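PDB 3W6W: tyrosinase from Aspergillus oryzae, which probably oxidises monophenols and o-diphenols to o-quinones at a paired copper centre. Local coordinates for residues E48-I53 / Q116-A121; H223-D228 / G485-I490; L290-G295 / R447-I452; Y478-L483 / V514-G519. All coordinates share one frame; numbering follows the deposited sequence.

Interaction 1: residues E48-I53 / Q116-A121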
# COMPACT_ATOMS: atom_id res chain seq x y z
N GLU A 48 11.92 -21.59 4.61
CA GLU A 48 11.65 -22.47 5.75
C GLU A 48 12.51 -22.13 6.96
O GLU A 48 12.01 -22.08 8.07
CB GLU A 48 11.82 -23.94 5.35
CG GLU A 48 10.81 -24.43 4.29
CD GLU A 48 9.37 -24.58 4.79
OE1 GLU A 48 9.07 -24.31 5.98
OE2 GLU A 48 8.52 -25.01 3.97
N ALA A 49 13.80 -21.88 6.74
CA ALA A 49 14.70 -21.53 7.84
C ALA A 49 14.33 -20.20 8.48
O ALA A 49 14.32 -20.08 9.71
CB ALA A 49 16.14 -21.50 7.35
N LEU A 50 14.03 -19.19 7.67
CA LEU A 50 13.70 -17.89 8.24
C LEU A 50 12.38 -17.96 8.99
O LEU A 50 12.22 -17.30 10.02
CB LEU A 50 13.69 -16.80 7.16
CG LEU A 50 13.56 -15.36 7.68
CD1 LEU A 50 14.64 -15.02 8.73
CD2 LEU A 50 13.61 -14.40 6.51
N THR A 51 11.45 -18.78 8.52
CA THR A 51 10.18 -18.95 9.20
C THR A 51 10.42 -19.55 10.58
O THR A 51 9.86 -19.09 11.58
CB THR A 51 9.23 -19.85 8.37
OG1 THR A 51 8.90 -19.16 7.15
CG2 THR A 51 7.95 -20.13 9.13
N VAL A 52 11.26 -20.58 10.64
CA VAL A 52 11.61 -21.20 11.92
C VAL A 52 12.22 -20.16 12.87
O VAL A 52 11.83 -20.08 14.03
CB VAL A 52 12.57 -22.40 11.72
CG1 VAL A 52 13.28 -22.77 13.03
CG2 VAL A 52 11.82 -23.61 11.17
N ILE A 53 13.17 -19.37 12.36
CA ILE A 53 13.86 -18.39 13.20
C ILE A 53 12.88 -17.34 13.72
O ILE A 53 12.95 -16.91 14.88
CB ILE A 53 15.04 -17.77 12.43
CG1 ILE A 53 16.13 -18.84 12.22
CG2 ILE A 53 15.61 -16.56 13.15
CD1 ILE A 53 17.03 -18.50 11.06
N GLN A 116 24.66 -16.57 9.19
CA GLN A 116 25.11 -17.77 9.87
C GLN A 116 23.98 -18.48 10.61
O GLN A 116 23.85 -19.71 10.53
CB GLN A 116 26.25 -17.44 10.84
CG GLN A 116 26.86 -18.65 11.48
CD GLN A 116 27.94 -18.28 12.48
OE1 GLN A 116 28.72 -17.36 12.25
NE2 GLN A 116 27.97 -19.00 13.59
N VAL A 117 23.15 -17.71 11.31
CA VAL A 117 22.02 -18.27 12.03
C VAL A 117 21.03 -18.93 11.05
O VAL A 117 20.54 -20.05 11.30
CB VAL A 117 21.34 -17.20 12.91
CG1 VAL A 117 20.03 -17.73 13.48
CG2 VAL A 117 22.28 -16.76 14.04
N ILE A 118 20.78 -18.29 9.91
CA ILE A 118 19.90 -18.86 8.89
C ILE A 118 20.48 -20.16 8.35
O ILE A 118 19.77 -21.16 8.26
CB ILE A 118 19.67 -17.87 7.73
CG1 ILE A 118 18.78 -16.73 8.21
CG2 ILE A 118 18.96 -18.57 6.58
CD1 ILE A 118 18.85 -15.46 7.34
N TYR A 119 21.77 -20.16 8.04
CA TYR A 119 22.42 -21.38 7.55
C TYR A 119 22.30 -22.54 8.54
O TYR A 119 21.98 -23.68 8.17
CB TYR A 119 23.88 -21.09 7.21
CG TYR A 119 24.74 -22.32 7.04
CD1 TYR A 119 24.77 -23.00 5.82
CD2 TYR A 119 25.52 -22.80 8.09
CE1 TYR A 119 25.57 -24.14 5.66
CE2 TYR A 119 26.31 -23.94 7.93
CZ TYR A 119 26.33 -24.59 6.72
OH TYR A 119 27.12 -25.71 6.56
N GLU A 120 22.53 -22.25 9.82
CA GLU A 120 22.41 -23.28 10.84
C GLU A 120 20.97 -23.82 10.92
O GLU A 120 20.76 -25.01 11.09
CB GLU A 120 22.93 -22.77 12.20
CG GLU A 120 24.45 -22.58 12.19
CD GLU A 120 24.98 -21.81 13.39
OE1 GLU A 120 24.18 -21.35 14.23
OE2 GLU A 120 26.21 -21.65 13.48
N ALA A 121 19.99 -22.95 10.75
CA ALA A 121 18.60 -23.39 10.73
C ALA A 121 18.29 -24.21 9.47
O ALA A 121 17.49 -25.14 9.54
CB ALA A 121 17.66 -22.18 10.83
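I53 makes the closest contacts here, chiefly through CD1, which lies 3.6 Å from I118 CA and 3.7 Å from A121 CB. The same methyl is flanked by V117, whose CG1 approaches to 3.9 Å, so one isoleucine end sits in a groove made by three residues of 116-121. Its position follows from the torsions: CG1 is anti to the carbonyl carbon (chi1 -69°) and the chain then runs on extended, which carries CD1 across to the second helix. I118 answers with both branches, CG1 against I53 CD1 at 3.8 Å and CG2, the branch anti to its own backbone N, 4.1 Å from A49 CB.

A49, one turn before I53, meets A121, their CB atoms 3.9 Å apart. A49 CB also rests on the backbone carbonyl O of I118 at 3.8 Å. Such small residues let the short helical segments approach to 8.6 Å between axes, at 106° between their N-to-C directions, a steep crossing with a compact patch of contact. The contact is van der Waals packing of aliphatic groups, in part against the carbonyl oxygens of V117 and I118; the charged and amide side chains end elsewhere. E48 forms a salt bridge with K193, while Q116 is bonded to E120 and to the N-terminal residues L8, T10 and G11.

Helix 41-55 thus lies across the long helix 103-129, and helix 64-69 borders the joint, with Y64 against L50 and I53, and L67 against V117.

Interaction 2: residues H223-D228 / G485-I490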
# COMPACT_ATOMS: atom_id res chain seq x y z
N HIS A 223 14.00 8.82 31.53
CA HIS A 223 14.76 9.79 30.75
C HIS A 223 14.80 9.40 29.28
O HIS A 223 14.55 8.25 28.93
CB HIS A 223 16.19 9.90 31.29
CG HIS A 223 16.27 10.14 32.77
ND1 HIS A 223 16.27 11.40 33.32
CD2 HIS A 223 16.36 9.27 33.80
CE1 HIS A 223 16.35 11.30 34.63
NE2 HIS A 223 16.41 10.02 34.95
N GLY A 224 15.11 10.38 28.43
CA GLY A 224 15.44 10.10 27.04
C GLY A 224 14.31 10.11 26.04
O GLY A 224 13.13 10.21 26.40
N TRP A 225 14.69 10.00 24.77
CA TRP A 225 13.74 9.88 23.66
C TRP A 225 14.22 8.78 22.73
O TRP A 225 15.42 8.58 22.55
CB TRP A 225 13.63 11.21 22.90
CG TRP A 225 12.51 11.21 21.91
CD1 TRP A 225 11.21 11.52 22.16
CD2 TRP A 225 12.59 10.85 20.52
NE1 TRP A 225 10.46 11.39 21.01
CE2 TRP A 225 11.28 10.97 19.99
CE3 TRP A 225 13.62 10.44 19.68
CZ2 TRP A 225 10.99 10.71 18.65
CZ3 TRP A 225 13.33 10.17 18.35
CH2 TRP A 225 12.02 10.30 17.85
N SER A 226 13.28 8.07 22.13
CA SER A 226 13.63 6.98 21.21
C SER A 226 12.79 7.02 19.94
O SER A 226 13.32 7.04 18.84
CB SER A 226 13.49 5.63 21.91
OG SER A 226 12.18 5.46 22.43
N PHE A 227 11.47 7.02 20.10
CA PHE A 227 10.57 7.16 18.96
C PHE A 227 9.21 7.66 19.43
O PHE A 227 8.88 7.53 20.61
CB PHE A 227 10.43 5.83 18.19
CG PHE A 227 9.87 4.69 19.00
CD1 PHE A 227 8.50 4.53 19.17
CD2 PHE A 227 10.72 3.75 19.56
CE1 PHE A 227 7.99 3.47 19.91
CE2 PHE A 227 10.23 2.69 20.30
CZ PHE A 227 8.87 2.54 20.47
N ASP A 228 8.43 8.23 18.52
CA ASP A 228 7.06 8.58 18.89
C ASP A 228 6.01 8.00 17.95
O ASP A 228 4.82 8.05 18.27
CB ASP A 228 6.87 10.08 19.13
CG ASP A 228 7.20 10.93 17.93
OD1 ASP A 228 6.94 10.50 16.79
OD2 ASP A 228 7.72 12.05 18.13
N GLY A 485 17.33 14.52 18.79
CA GLY A 485 17.42 13.11 18.47
C GLY A 485 16.35 12.64 17.50
O GLY A 485 16.46 11.56 16.93
N LYS A 486 15.32 13.46 17.30
CA LYS A 486 14.22 13.11 16.41
C LYS A 486 14.67 13.15 14.96
O LYS A 486 15.55 13.93 14.59
CB LYS A 486 13.05 14.07 16.60
CG LYS A 486 12.45 14.07 18.00
CD LYS A 486 11.42 15.19 18.12
CE LYS A 486 10.82 15.27 19.52
NZ LYS A 486 10.12 14.02 19.92
N PRO A 487 14.05 12.32 14.11
CA PRO A 487 14.41 12.33 12.69
C PRO A 487 13.85 13.56 12.00
O PRO A 487 12.90 14.19 12.48
CB PRO A 487 13.71 11.08 12.15
CG PRO A 487 12.55 10.89 13.07
CD PRO A 487 13.07 11.27 14.43
N PHE A 488 14.47 13.90 10.88
CA PHE A 488 13.95 14.97 10.02
C PHE A 488 14.50 14.77 8.62
O PHE A 488 15.45 14.01 8.41
CB PHE A 488 14.27 16.38 10.57
CG PHE A 488 15.73 16.64 10.84
CD1 PHE A 488 16.59 17.02 9.81
CD2 PHE A 488 16.24 16.55 12.12
CE1 PHE A 488 17.93 17.26 10.05
CE2 PHE A 488 17.58 16.81 12.38
CZ PHE A 488 18.42 17.18 11.35
N GLN A 489 13.92 15.48 7.66
CA GLN A 489 14.35 15.38 6.28
C GLN A 489 14.65 16.77 5.76
O GLN A 489 13.86 17.70 5.95
CB GLN A 489 13.28 14.69 5.44
CG GLN A 489 13.62 14.58 3.98
CD GLN A 489 12.62 13.73 3.24
OE1 GLN A 489 12.09 12.77 3.79
NE2 GLN A 489 12.35 14.07 2.00
N ILE A 490 15.81 16.92 5.13
CA ILE A 490 16.22 18.20 4.57
C ILE A 490 15.90 18.15 3.08
O ILE A 490 16.45 17.33 2.36
CB ILE A 490 17.72 18.45 4.76
CG1 ILE A 490 18.09 18.44 6.25
CG2 ILE A 490 18.13 19.79 4.13
CD1 ILE A 490 19.58 18.28 6.48
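W225 and G485 mark the closest backbone approach, with CA atoms 7.1 Å apart, a spacing bridged by the indole of W225 rather than by main-chain bonds. The ring meets three consecutive residues. K486, one of two residues here modelled in two conformers, passes over one face: in one of them its CG stands 3.7 Å from the centroid of the six-membered ring and only 10° off the ring normal, a CH-pi contact. The backbone N of F227 covers the opposite face, 3.8 Å above the plane, so the indole is held between its own loop and the lysine chain. At the far end of the ring, W225 CH2 packs against P487 CD at 3.7 Å, the proline approaching obliquely, as does the carbonyl O of G485 near W225 CZ3.

W225 CG is anti to the backbone N (chi1 -170°), which extends the indole from the loop to 485-487. D228 is the other residue with two conformers. In one conformer of each, the lysine bends at its last torsion and K486 NZ comes within 3.6 Å of D228 OD2, a long salt bridge at an exposed edge. Elsewhere, W225 N is bonded to N91.

This is a surface interface between the tyrosinase central domain, which supplies the loop bearing W225, and the C-terminal domain, which supplies the segment leading into strand 488-494. It is consistent with the family's pro-enzymes, in which the C-terminal domain covers the copper site; the side chain of P487 is about 13 Å from a copper ion.

Interaction 3: residues L290-G295 / R447-I452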
# COMPACT_ATOMS: atom_id res chain seq x y z
N LEU A 290 29.48 7.58 -5.64
CA LEU A 290 30.15 6.98 -4.49
C LEU A 290 31.24 5.98 -4.92
O LEU A 290 32.35 5.99 -4.40
CB LEU A 290 29.13 6.26 -3.60
CG LEU A 290 29.70 5.55 -2.36
CD1 LEU A 290 30.10 6.54 -1.28
CD2 LEU A 290 28.70 4.52 -1.82
N LEU A 291 30.92 5.15 -5.90
CA LEU A 291 31.82 4.06 -6.27
C LEU A 291 32.97 4.50 -7.17
O LEU A 291 34.04 3.90 -7.15
CB LEU A 291 31.04 2.92 -6.93
CG LEU A 291 30.02 2.23 -6.02
CD1 LEU A 291 29.35 1.11 -6.82
CD2 LEU A 291 30.68 1.68 -4.75
N THR A 292 32.76 5.57 -7.94
CA THR A 292 33.75 5.96 -8.93
C THR A 292 34.63 7.15 -8.53
O THR A 292 35.70 7.35 -9.10
CB THR A 292 33.09 6.25 -10.29
OG1 THR A 292 32.19 7.35 -10.16
CG2 THR A 292 32.33 5.02 -10.80
N THR A 293 34.21 7.93 -7.54
CA THR A 293 35.00 9.09 -7.14
C THR A 293 36.24 8.62 -6.39
O THR A 293 36.13 7.90 -5.40
CB THR A 293 34.19 10.06 -6.27
OG1 THR A 293 33.06 10.54 -7.03
CG2 THR A 293 35.04 11.25 -5.84
N GLY A 294 37.41 8.98 -6.88
CA GLY A 294 38.65 8.54 -6.26
C GLY A 294 39.10 9.51 -5.19
O GLY A 294 38.58 10.61 -5.08
N GLY A 295 40.08 9.08 -4.40
CA GLY A 295 40.78 9.99 -3.51
C GLY A 295 40.20 10.20 -2.13
O GLY A 295 40.78 10.94 -1.33
N ARG A 447 37.30 -6.66 -13.99
CA ARG A 447 36.20 -6.07 -14.74
C ARG A 447 35.40 -5.07 -13.92
O ARG A 447 34.37 -4.57 -14.39
CB ARG A 447 35.24 -7.17 -15.21
CG ARG A 447 35.26 -7.43 -16.70
CD ARG A 447 33.99 -8.15 -17.13
NE ARG A 447 32.79 -7.40 -16.75
CZ ARG A 447 32.24 -6.44 -17.49
NH1 ARG A 447 32.79 -6.11 -18.65
NH2 ARG A 447 31.15 -5.82 -17.07
N ILE A 448 35.85 -4.77 -12.71
CA ILE A 448 34.98 -4.08 -11.76
C ILE A 448 34.49 -2.69 -12.20
O ILE A 448 33.33 -2.35 -11.98
CB ILE A 448 35.57 -4.06 -10.33
CG1 ILE A 448 34.47 -3.76 -9.30
CG2 ILE A 448 36.75 -3.12 -10.23
CD1 ILE A 448 34.92 -3.99 -7.86
N ARG A 449 35.33 -1.89 -12.84
CA ARG A 449 34.90 -0.56 -13.25
C ARG A 449 33.87 -0.61 -14.39
O ARG A 449 32.95 0.20 -14.43
CB ARG A 449 36.09 0.32 -13.65
CG ARG A 449 35.76 1.80 -13.64
CD ARG A 449 35.52 2.29 -12.22
NE ARG A 449 36.77 2.42 -11.47
CZ ARG A 449 36.83 2.83 -10.20
NH1 ARG A 449 35.73 3.14 -9.54
NH2 ARG A 449 38.01 2.92 -9.60
N LYS A 450 34.04 -1.57 -15.29
CA LYS A 450 33.08 -1.75 -16.38
C LYS A 450 31.73 -2.23 -15.83
O LYS A 450 30.67 -1.82 -16.30
CB LYS A 450 33.61 -2.74 -17.42
CG LYS A 450 34.92 -2.33 -18.09
CD LYS A 450 35.60 -3.54 -18.71
CE LYS A 450 37.06 -3.26 -19.01
NZ LYS A 450 37.85 -4.49 -19.31
N GLU A 451 31.78 -3.08 -14.81
CA GLU A 451 30.56 -3.55 -14.16
C GLU A 451 29.84 -2.42 -13.42
O GLU A 451 28.62 -2.31 -13.45
CB GLU A 451 30.88 -4.70 -13.21
CG GLU A 451 29.67 -5.45 -12.69
CD GLU A 451 29.00 -6.32 -13.74
OE1 GLU A 451 29.55 -6.49 -14.85
OE2 GLU A 451 27.90 -6.83 -13.46
N ILE A 452 30.61 -1.56 -12.74
CA ILE A 452 30.02 -0.40 -12.07
C ILE A 452 29.31 0.49 -13.09
O ILE A 452 28.21 0.95 -12.86
CB ILE A 452 31.09 0.39 -11.27
CG1 ILE A 452 31.56 -0.45 -10.08
CG2 ILE A 452 30.59 1.77 -10.83
CD1 ILE A 452 32.89 0.05 -9.46
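Apolar contact centres on I452, whose CG2 reaches both L291 and T292. The methyls T292 CG2 and I452 CG2 are 3.7 Å apart, the two side chains running antiparallel alongside one another, and L291 CB lies 4.1 Å from the same I452 CG2. That branch is anti to the isoleucine's backbone N, which directs it at the end of the opposing helix.

Polar contact across the pair rests on R449. Its chain folds at chi2 (68°) and chi3 (75°), turning the guanidinium back so that NH1 lies 3.0 Å from L291 O. The carbonyl is met at the edge of the guanidinium, near its plane, but the N-H...O angle of 128° makes the bond weak. R449 is also exposed and was deposited in two conformers, so this link is provisional. T292 keeps its hydroxyl for its own helix, bonding to F288 O.

Within the start of the second helix, R447, at the N-cap position, forms a salt bridge with E451, its NH2 donating to E451 OE1 at 2.8 Å with the acceptor in the guanidinium plane.

The C-terminal end of helix 282-292 thereby meets the N-terminal end of helix 448-464. Helix 371-389 packs beside both, its I385 touching L291 and I452 alike, while L290 faces L328 and I331 of helix 328-340. These two flanking helices also carry copper ligands, H376 and the pair H332 and H336.

Interaction 4: residues Y478-L483 / V514-G519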
# COMPACT_ATOMS: atom_id res chain seq x y z
N TYR A 478 24.85 19.26 8.58
CA TYR A 478 23.76 19.39 9.54
C TYR A 478 24.14 18.70 10.85
O TYR A 478 25.16 18.02 10.91
CB TYR A 478 22.46 18.79 8.98
CG TYR A 478 22.53 17.30 8.73
CD1 TYR A 478 23.09 16.80 7.56
CD2 TYR A 478 22.04 16.38 9.66
CE1 TYR A 478 23.16 15.44 7.32
CE2 TYR A 478 22.12 15.01 9.43
CZ TYR A 478 22.68 14.54 8.26
OH TYR A 478 22.76 13.19 8.02
N SER A 479 23.30 18.86 11.87
CA SER A 479 23.48 18.14 13.13
C SER A 479 22.42 17.06 13.30
O SER A 479 21.23 17.34 13.24
CB SER A 479 23.42 19.10 14.32
OG SER A 479 23.29 18.38 15.54
N ARG A 480 22.87 15.83 13.52
CA ARG A 480 21.97 14.69 13.71
C ARG A 480 21.07 14.91 14.93
O ARG A 480 19.99 14.35 15.03
CB ARG A 480 22.81 13.41 13.90
CG ARG A 480 22.03 12.09 13.91
CD ARG A 480 22.97 10.91 13.66
NE ARG A 480 22.31 9.61 13.71
CZ ARG A 480 22.40 8.75 14.72
NH1 ARG A 480 23.11 9.06 15.80
NH2 ARG A 480 21.77 7.58 14.67
N TYR A 481 21.55 15.72 15.86
CA TYR A 481 20.84 15.94 17.11
C TYR A 481 20.08 17.27 17.11
O TYR A 481 19.66 17.74 18.16
CB TYR A 481 21.82 15.86 18.29
CG TYR A 481 21.17 15.44 19.59
CD1 TYR A 481 20.77 14.12 19.79
CD2 TYR A 481 20.98 16.35 20.63
CE1 TYR A 481 20.18 13.72 20.98
CE2 TYR A 481 20.39 15.96 21.82
CZ TYR A 481 19.99 14.64 21.99
OH TYR A 481 19.41 14.26 23.17
N ALA A 482 19.85 17.85 15.94
CA ALA A 482 19.22 19.17 15.85
C ALA A 482 17.80 19.23 16.43
O ALA A 482 17.38 20.28 16.92
CB ALA A 482 19.24 19.68 14.41
N LEU A 483 17.06 18.13 16.36
CA LEU A 483 15.73 18.06 16.96
C LEU A 483 15.72 17.17 18.19
O LEU A 483 14.75 16.44 18.43
CB LEU A 483 14.68 17.56 15.97
CG LEU A 483 14.23 18.53 14.88
CD1 LEU A 483 13.17 17.87 14.00
CD2 LEU A 483 13.71 19.82 15.50
N VAL A 514 17.98 14.86 1.95
CA VAL A 514 18.93 14.23 2.85
C VAL A 514 18.13 13.83 4.08
O VAL A 514 17.47 14.67 4.69
CB VAL A 514 20.03 15.24 3.24
CG1 VAL A 514 20.83 14.75 4.43
CG2 VAL A 514 20.93 15.53 2.04
N PHE A 515 18.17 12.56 4.45
CA PHE A 515 17.44 12.09 5.61
C PHE A 515 18.32 11.93 6.84
O PHE A 515 19.36 11.28 6.80
CB PHE A 515 16.74 10.75 5.34
CG PHE A 515 15.86 10.30 6.46
CD1 PHE A 515 14.73 11.02 6.82
CD2 PHE A 515 16.14 9.13 7.15
CE1 PHE A 515 13.91 10.61 7.86
CE2 PHE A 515 15.31 8.69 8.18
CZ PHE A 515 14.19 9.43 8.54
N ASN A 516 17.88 12.52 7.94
CA ASN A 516 18.55 12.29 9.21
C ASN A 516 17.99 11.04 9.87
O ASN A 516 16.95 11.07 10.53
CB ASN A 516 18.37 13.49 10.13
CG ASN A 516 19.01 13.27 11.46
OD1 ASN A 516 20.07 12.66 11.54
ND2 ASN A 516 18.36 13.72 12.53
N PHE A 517 18.70 9.93 9.67
CA PHE A 517 18.37 8.64 10.28
C PHE A 517 18.89 8.73 11.70
O PHE A 517 20.05 8.45 11.99
CB PHE A 517 19.04 7.53 9.45
CG PHE A 517 18.69 6.11 9.85
CD1 PHE A 517 17.38 5.65 9.83
CD2 PHE A 517 19.69 5.21 10.20
CE1 PHE A 517 17.07 4.33 10.17
CE2 PHE A 517 19.39 3.89 10.54
CZ PHE A 517 18.07 3.46 10.51
N SER A 518 18.03 9.21 12.58
CA SER A 518 18.49 9.77 13.83
C SER A 518 18.42 8.74 14.92
O SER A 518 17.60 7.84 14.88
CB SER A 518 17.61 10.96 14.20
OG SER A 518 16.28 10.51 14.39
N GLY A 519 19.30 8.89 15.91
CA GLY A 519 19.33 7.99 17.03
C GLY A 519 20.00 8.70 18.18
O GLY A 519 20.12 9.92 18.18
O HOH W 1 21.91 11.40 5.90
O HOH W 2 21.84 11.37 9.72
O HOH W 3 22.44 7.83 11.35
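R480 leaves its turn with CG anti to the backbone N (chi1 -172°) and stays extended as far as NE, which delivers its guanidinium to the carbonyl of F517; in Y478, by contrast, chi1 of 64° places the ring against V514 and beside N516.

NE and NH2 of R480 both donate to F517 O, at 3.1 Å and 3.3 Å; NH2 lies in the carbonyl plane on a lone pair, whereas NE is tilted out of it. G519 N lies over one guanidinium face. R480 has a second conformer, so these bonds may hold for only part of the molecules. N516 supports the same residue from its other end: ND2 donates to R480 O at 3.1 Å (146° at the hydrogen), with the amide nearly perpendicular to the guanidinium.

Two waters tie Y478 OH to the second strand. Water 1 lies 2.9 Å from Y478 OH and donates to F515 O; water 2 lies 2.7 Å from Y478 OH and donates to N516 OD1 at 2.8 Å. The ring also packs CE1 against V514 CG1.

Strands 470-479 and 510-516 are not sheet neighbours: S539 pairs with Y478, while F488 and I490 of strand 488-494 pair with N516 and V514. Beyond them F517, at the centre of an inverse gamma turn, has its side chain about 4 Å from a copper ion, its ring stacked on the ligand H336 and meeting the ligand H332, consistent with a C-terminal domain covering the copper site of a pro-enzyme, beside helix 328-340.

Interactions 1 and 4 are buried, interaction 3 is partly so, and interaction 2 lies at the surface. Their chemistry differs: the crossing helices of interaction 1 rely on methyl packing, interaction 3 adds a weak arginine bond at its exposed margin, interaction 2 sets an indole under a lysine chain, and interaction 4 uses an arginine, an amide and ordered waters. Interactions 2 and 4 are coupled, their centres about 8 Å apart: they share the neighbouring strands 488-494 and 510-516 of one sheet, and S518 OG is hydrogen-bonded to G485 O. Interactions 1 and 3 stand apart, their centres about 34 Å from each other, in separate helical regions.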